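Local coordinates for protein putative 6-phosphogluconolactonase (Neisseria gonorrhoeae, PDB 3LHI) that probably hydrolyses 6-phosphogluconolactone to 6-phosphogluconate, the second step of the oxidative pentose phosphate pathway, at residues A15-A19 with A48-A52; L26-L30 with L58-V63. All blocks are in the same frame, centred on the assembly; numbering follows the deposited sequence.

Contact 1: residues A15-A19 with A48-A52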
loop_
_atom_site.group_PDB
_atom_site.type_symbol
_atom_site.label_atom_id
_atom_site.label_comp_id
_atom_site.label_asym_id
_atom_site.label_seq_id
_atom_site.Cartn_x
_atom_site.Cartn_y
_atom_site.Cartn_z
ATOM N N ALA A 15 11.961 -2.565 -10.732
ATOM C CA ALA A 15 12.094 -2.099 -9.344
ATOM C C ALA A 15 12.810 -0.730 -9.300
ATOM O O ALA A 15 12.431 0.195 -8.561
ATOM C CB ALA A 15 12.859 -3.125 -8.498
ATOM N N GLN A 16 13.920 -0.586 -10.057
ATOM C CA GLN A 16 14.657 0.648 -10.096
ATOM C C GLN A 16 13.822 1.772 -10.695
ATOM O O GLN A 16 13.837 2.918 -10.217
ATOM C CB GLN A 16 15.990 0.518 -10.858
ATOM C CG GLN A 16 16.796 1.774 -10.801
ATOM C CD GLN A 16 17.331 2.090 -9.384
ATOM O OE1 GLN A 16 17.981 1.225 -8.759
ATOM N NE2 GLN A 16 17.029 3.281 -8.872
ATOM N N SER A 17 13.089 1.448 -11.757
ATOM C CA SER A 17 12.282 2.436 -12.448
ATOM C C SER A 17 11.096 2.916 -11.579
ATOM O O SER A 17 10.720 4.079 -11.635
ATOM C CB SER A 17 11.773 1.863 -13.768
ATOM O OG SER A 17 12.826 1.671 -14.691
ATOM N N LEU A 18 10.527 2.022 -10.778
ATOM C CA LEU A 18 9.489 2.393 -9.809
ATOM C C LEU A 18 10.121 3.258 -8.716
ATOM O O LEU A 18 9.562 4.279 -8.335
ATOM C CB LEU A 18 8.824 1.147 -9.243
ATOM C CG LEU A 18 7.707 1.418 -8.227
ATOM C CD1 LEU A 18 6.621 2.340 -8.760
ATOM C CD2 LEU A 18 7.166 0.101 -7.707
ATOM N N ALA A 19 11.286 2.862 -8.200
ATOM C CA ALA A 19 11.955 3.681 -7.187
ATOM C C ALA A 19 12.213 5.112 -7.702
ATOM O O ALA A 19 12.058 6.095 -6.980
ATOM C CB ALA A 19 13.255 3.015 -6.742
ATOM N N ALA A 48 12.536 -5.452 -3.937
ATOM C CA ALA A 48 13.658 -4.882 -4.705
ATOM C C ALA A 48 13.460 -3.370 -4.861
ATOM O O ALA A 48 14.408 -2.576 -4.802
ATOM C CB ALA A 48 13.779 -5.577 -6.049
ATOM N N PHE A 49 12.197 -2.957 -5.058
ATOM C CA PHE A 49 11.814 -1.538 -5.122
ATOM C C PHE A 49 12.157 -0.848 -3.800
ATOM O O PHE A 49 12.742 0.231 -3.819
ATOM C CB PHE A 49 10.339 -1.450 -5.476
ATOM C CG PHE A 49 9.650 -0.213 -4.939
ATOM C CD1 PHE A 49 9.972 1.056 -5.360
ATOM C CD2 PHE A 49 8.639 -0.342 -4.008
ATOM C CE1 PHE A 49 9.326 2.160 -4.828
ATOM C CE2 PHE A 49 7.980 0.743 -3.510
ATOM C CZ PHE A 49 8.324 1.988 -3.906
ATOM N N PHE A 50 11.805 -1.438 -2.672
ATOM C CA PHE A 50 12.128 -0.867 -1.396
ATOM C C PHE A 50 13.642 -0.649 -1.289
ATOM O O PHE A 50 14.105 0.381 -0.767
ATOM C CB PHE A 50 11.715 -1.774 -0.247
ATOM C CG PHE A 50 10.225 -1.895 0.017
ATOM C CD1 PHE A 50 9.302 -1.070 -0.548
ATOM C CD2 PHE A 50 9.794 -2.879 0.875
ATOM C CE1 PHE A 50 7.936 -1.234 -0.253
ATOM C CE2 PHE A 50 8.436 -3.049 1.158
ATOM C CZ PHE A 50 7.535 -2.199 0.599
ATOM N N ASN A 51 14.420 -1.669 -1.653
ATOM C CA ASN A 51 15.860 -1.554 -1.533
ATOM C C ASN A 51 16.393 -0.387 -2.380
ATOM O O ASN A 51 17.214 0.414 -1.901
ATOM C CB ASN A 51 16.521 -2.889 -1.881
ATOM C CG ASN A 51 18.016 -2.835 -1.737
ATOM O OD1 ASN A 51 18.518 -2.658 -0.625
ATOM N ND2 ASN A 51 18.702 -2.912 -2.867
ATOM N N ALA A 52 15.958 -0.296 -3.621
ATOM C CA ALA A 52 16.381 0.782 -4.492
ATOM C C ALA A 52 15.945 2.146 -3.906
ATOM O O ALA A 52 16.690 3.133 -3.929
ATOM C CB ALA A 52 15.852 0.595 -5.905
HETATM O O HOH W 1 18.155 3.782 -6.181
#
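Leu-18 lies over one face of the Phe-49 ring where helix 11-33 packs against helix 47-54, the helix of the β-α-β crossover that joins parallel strands 36-40 and 63-71 in this Rossmann-like fold. The short helical segments approach to 8.0 Å between axes and cross at -52°, a close spacing permitted by the alanines at the interface. Leu-18 comes in at a slant to Phe-49, its CD2 making a CH-pi contact 3.8 Å from the Phe-49 ring centroid, and CG of Leu-18 stands 3.7 Å from CD1 of Phe-49. With chi1 at 152°, CG of Phe-49 lies roughly opposite its backbone N, and the ring swings in beside the first helix. There its rim meets mainly backbone: CA of Ala-19 lies in the ring plane at the edge, and N of Ala-19 is 3.6 Å from CD1 of Phe-49. That N-H is already spent on the carbonyl of Ala-15 within its own helix. Leu-18 also touches Phe-190 and Ala-192 of strand 188-194. Beside the ring, methyls meet directly: CB of Ala-15 is 3.6 Å from CB of Ala-48, and CB of Ala-19 stands equally close to CB of Ala-52. Along the outer border, Gln-16 bends at chi2 (68°) and lays its amide beside the Ala-52 methyl, with OE1 of Gln-16 3.6 Å from CB of Ala-52. NE2 of Gln-16 bonds to OD1 of Asp-20 and also gives a hydrogen to a water, which in turn donates to O of Ala-52 at 2.8 Å.

Contact 2: residues L26-L30 with L58-V63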
loop_
_atom_site.group_PDB
_atom_site.type_symbol
_atom_site.label_atom_id
_atom_site.label_comp_id
_atom_site.label_asym_id
_atom_site.label_seq_id
_atom_site.Cartn_x
_atom_site.Cartn_y
_atom_site.Cartn_z
ATOM N N LEU A 26 7.771 11.870 -4.397
ATOM C CA LEU A 26 8.056 12.340 -3.061
ATOM C C LEU A 26 8.722 13.710 -3.073
ATOM O O LEU A 26 8.416 14.579 -2.269
ATOM C CB LEU A 26 8.877 11.332 -2.281
ATOM C CG LEU A 26 8.123 10.045 -1.908
ATOM C CD1 LEU A 26 9.166 9.008 -1.347
ATOM C CD2 LEU A 26 6.991 10.257 -0.893
ATOM N N GLN A 27 9.662 13.888 -3.982
ATOM C CA GLN A 27 10.382 15.156 -4.111
ATOM C C GLN A 27 9.399 16.266 -4.412
ATOM O O GLN A 27 9.560 17.387 -3.854
ATOM C CB GLN A 27 11.500 15.084 -5.137
ATOM C CG GLN A 27 12.348 16.372 -5.087
ATOM C CD GLN A 27 13.031 16.548 -3.765
ATOM O OE1 GLN A 27 13.793 15.660 -3.342
ATOM N NE2 GLN A 27 12.826 17.705 -3.100
ATOM N N GLY A 28 8.423 15.997 -5.259
ATOM C CA GLY A 28 7.426 17.023 -5.586
ATOM C C GLY A 28 6.622 17.448 -4.365
ATOM O O GLY A 28 6.391 18.657 -4.161
ATOM N N ALA A 29 6.229 16.481 -3.509
ATOM C CA ALA A 29 5.570 16.780 -2.268
ATOM C C ALA A 29 6.475 17.565 -1.331
ATOM O O ALA A 29 6.061 18.564 -0.759
ATOM C CB ALA A 29 5.057 15.517 -1.618
ATOM N N LEU A 30 7.735 17.184 -1.195
ATOM C CA LEU A 30 8.668 17.889 -0.359
ATOM C C LEU A 30 8.844 19.356 -0.866
ATOM O O LEU A 30 8.878 20.269 -0.062
ATOM C CB LEU A 30 10.042 17.214 -0.333
ATOM C CG LEU A 30 10.067 15.891 0.452
ATOM C CD1 LEU A 30 11.360 15.134 0.085
ATOM C CD2 LEU A 30 9.935 16.076 1.967
ATOM N N LEU A 58 16.970 11.550 -0.738
ATOM C CA LEU A 58 15.851 12.429 -0.427
ATOM C C LEU A 58 15.997 12.935 0.995
ATOM O O LEU A 58 16.674 12.366 1.846
ATOM C CB LEU A 58 14.500 11.609 -0.487
ATOM C CG LEU A 58 14.060 11.124 -1.853
ATOM C CD1 LEU A 58 12.825 10.303 -1.783
ATOM C CD2 LEU A 58 13.861 12.316 -2.826
ATOM N N ASP A 59 15.229 13.974 1.311
ATOM C CA ASP A 59 15.176 14.507 2.679
ATOM C C ASP A 59 14.256 13.655 3.547
ATOM O O ASP A 59 13.141 14.040 3.987
ATOM C CB ASP A 59 14.658 15.959 2.635
ATOM C CG ASP A 59 14.776 16.680 3.952
ATOM O OD1 ASP A 59 15.510 16.255 4.852
ATOM O OD2 ASP A 59 14.078 17.737 4.055
ATOM N N TRP A 60 14.704 12.432 3.803
ATOM C CA TRP A 60 13.851 11.433 4.452
ATOM C C TRP A 60 13.367 11.773 5.842
ATOM O O TRP A 60 12.323 11.320 6.257
ATOM C CB TRP A 60 14.585 10.082 4.462
ATOM C CG TRP A 60 14.679 9.404 3.141
ATOM C CD1 TRP A 60 15.805 9.227 2.391
ATOM C CD2 TRP A 60 13.621 8.726 2.436
ATOM N NE1 TRP A 60 15.523 8.491 1.262
ATOM C CE2 TRP A 60 14.200 8.142 1.284
ATOM C CE3 TRP A 60 12.269 8.489 2.708
ATOM C CZ2 TRP A 60 13.462 7.410 0.378
ATOM C CZ3 TRP A 60 11.524 7.760 1.772
ATOM C CH2 TRP A 60 12.133 7.215 0.644
ATOM N N LYS A 61 14.116 12.604 6.575
ATOM C CA LYS A 61 13.646 13.011 7.891
ATOM C C LYS A 61 12.309 13.764 7.843
ATOM O O LYS A 61 11.618 13.831 8.869
ATOM C CB LYS A 61 14.675 13.877 8.600
ATOM C CG LYS A 61 14.880 15.220 7.966
ATOM C CD LYS A 61 15.928 16.064 8.686
ATOM C CE LYS A 61 15.944 17.533 8.257
ATOM N NZ LYS A 61 16.457 17.771 6.900
ATOM N N ASN A 62 11.973 14.321 6.678
ATOM C CA ASN A 62 10.696 14.985 6.464
ATOM C C ASN A 62 9.694 14.135 5.720
ATOM O O ASN A 62 8.705 14.661 5.203
ATOM C CB ASN A 62 10.948 16.333 5.762
ATOM C CG ASN A 62 11.473 17.372 6.757
ATOM O OD1 ASN A 62 10.963 17.482 7.879
ATOM N ND2 ASN A 62 12.531 18.067 6.389
ATOM N N VAL A 63 9.932 12.826 5.654
ATOM C CA VAL A 63 9.017 11.894 5.009
ATOM C C VAL A 63 8.508 10.929 6.057
ATOM O O VAL A 63 9.288 10.307 6.803
ATOM C CB VAL A 63 9.715 11.120 3.892
ATOM C CG1 VAL A 63 8.745 10.107 3.240
ATOM C CG2 VAL A 63 10.297 12.083 2.862
HETATM O O HOH W 2 14.801 15.764 -0.914
#
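Leu-26 reaches from helix 11-33 toward the loop 58-63, and its contacts change from CB to tip. CB packs on one methyl of Leu-58, 4.1 Å from CD1 of that residue. Beyond it CG, placed opposite the carbonyl carbon (chi1 -69°), carries the fork. CD1 of Leu-26 faces two neighbouring partners, CD1 of Leu-58 at 3.9 Å and CH2 of Trp-60 at 4.0 Å, and the Leu-26 chain crosses each of these side chains at about a right angle. The other branch, CD2, only just approaches CG1 of Val-63, while Ala-36 and Leu-38 of strand 36-40 also touch this leucine. The loop is the return limb of a β-α-β unit, leading from helix 47-54 into strand 63-71, and it makes an inverse gamma turn centred on Asp-59. One turn further along the helix, CD2 of Leu-30 sits 3.7 Å from O of Asn-62, with CB of Asn-62 and CG2 of Val-63 close by. Asn-62 has its amide turned back within the loop, where ND2 donates to OD2 of Asp-59 from above the carboxylate plane. At the border Gln-27 and Leu-58 run antiparallel, OE1 of Gln-27 lying 3.4 Å from CD2 of Leu-58. NE2 of Gln-27 bonds to Asp-31; OE1 of Gln-27 accepts from a water at 2.6 Å, and the backbone N of Asp-59 donates to the same water.

How the contacts relate
From the N terminus the chain first lays down helix 11-33, which supplies one side of both contacts: 15-19 near its start and 26-30 near its end. It then runs through strand 36-40 into helix 47-54, where 48-52 closes contact 1 across 28 intervening residues. The loop that follows, 58-63, closes contact 2 across 27. Because the segments alternate along the sequence, the two closures cross and neither nests inside the other. Their centres lie 16 Å apart and their nearest atoms about 7 Å. Together they tie the long helix to both the helix of the β-α-β unit and its entry into strand 63-71.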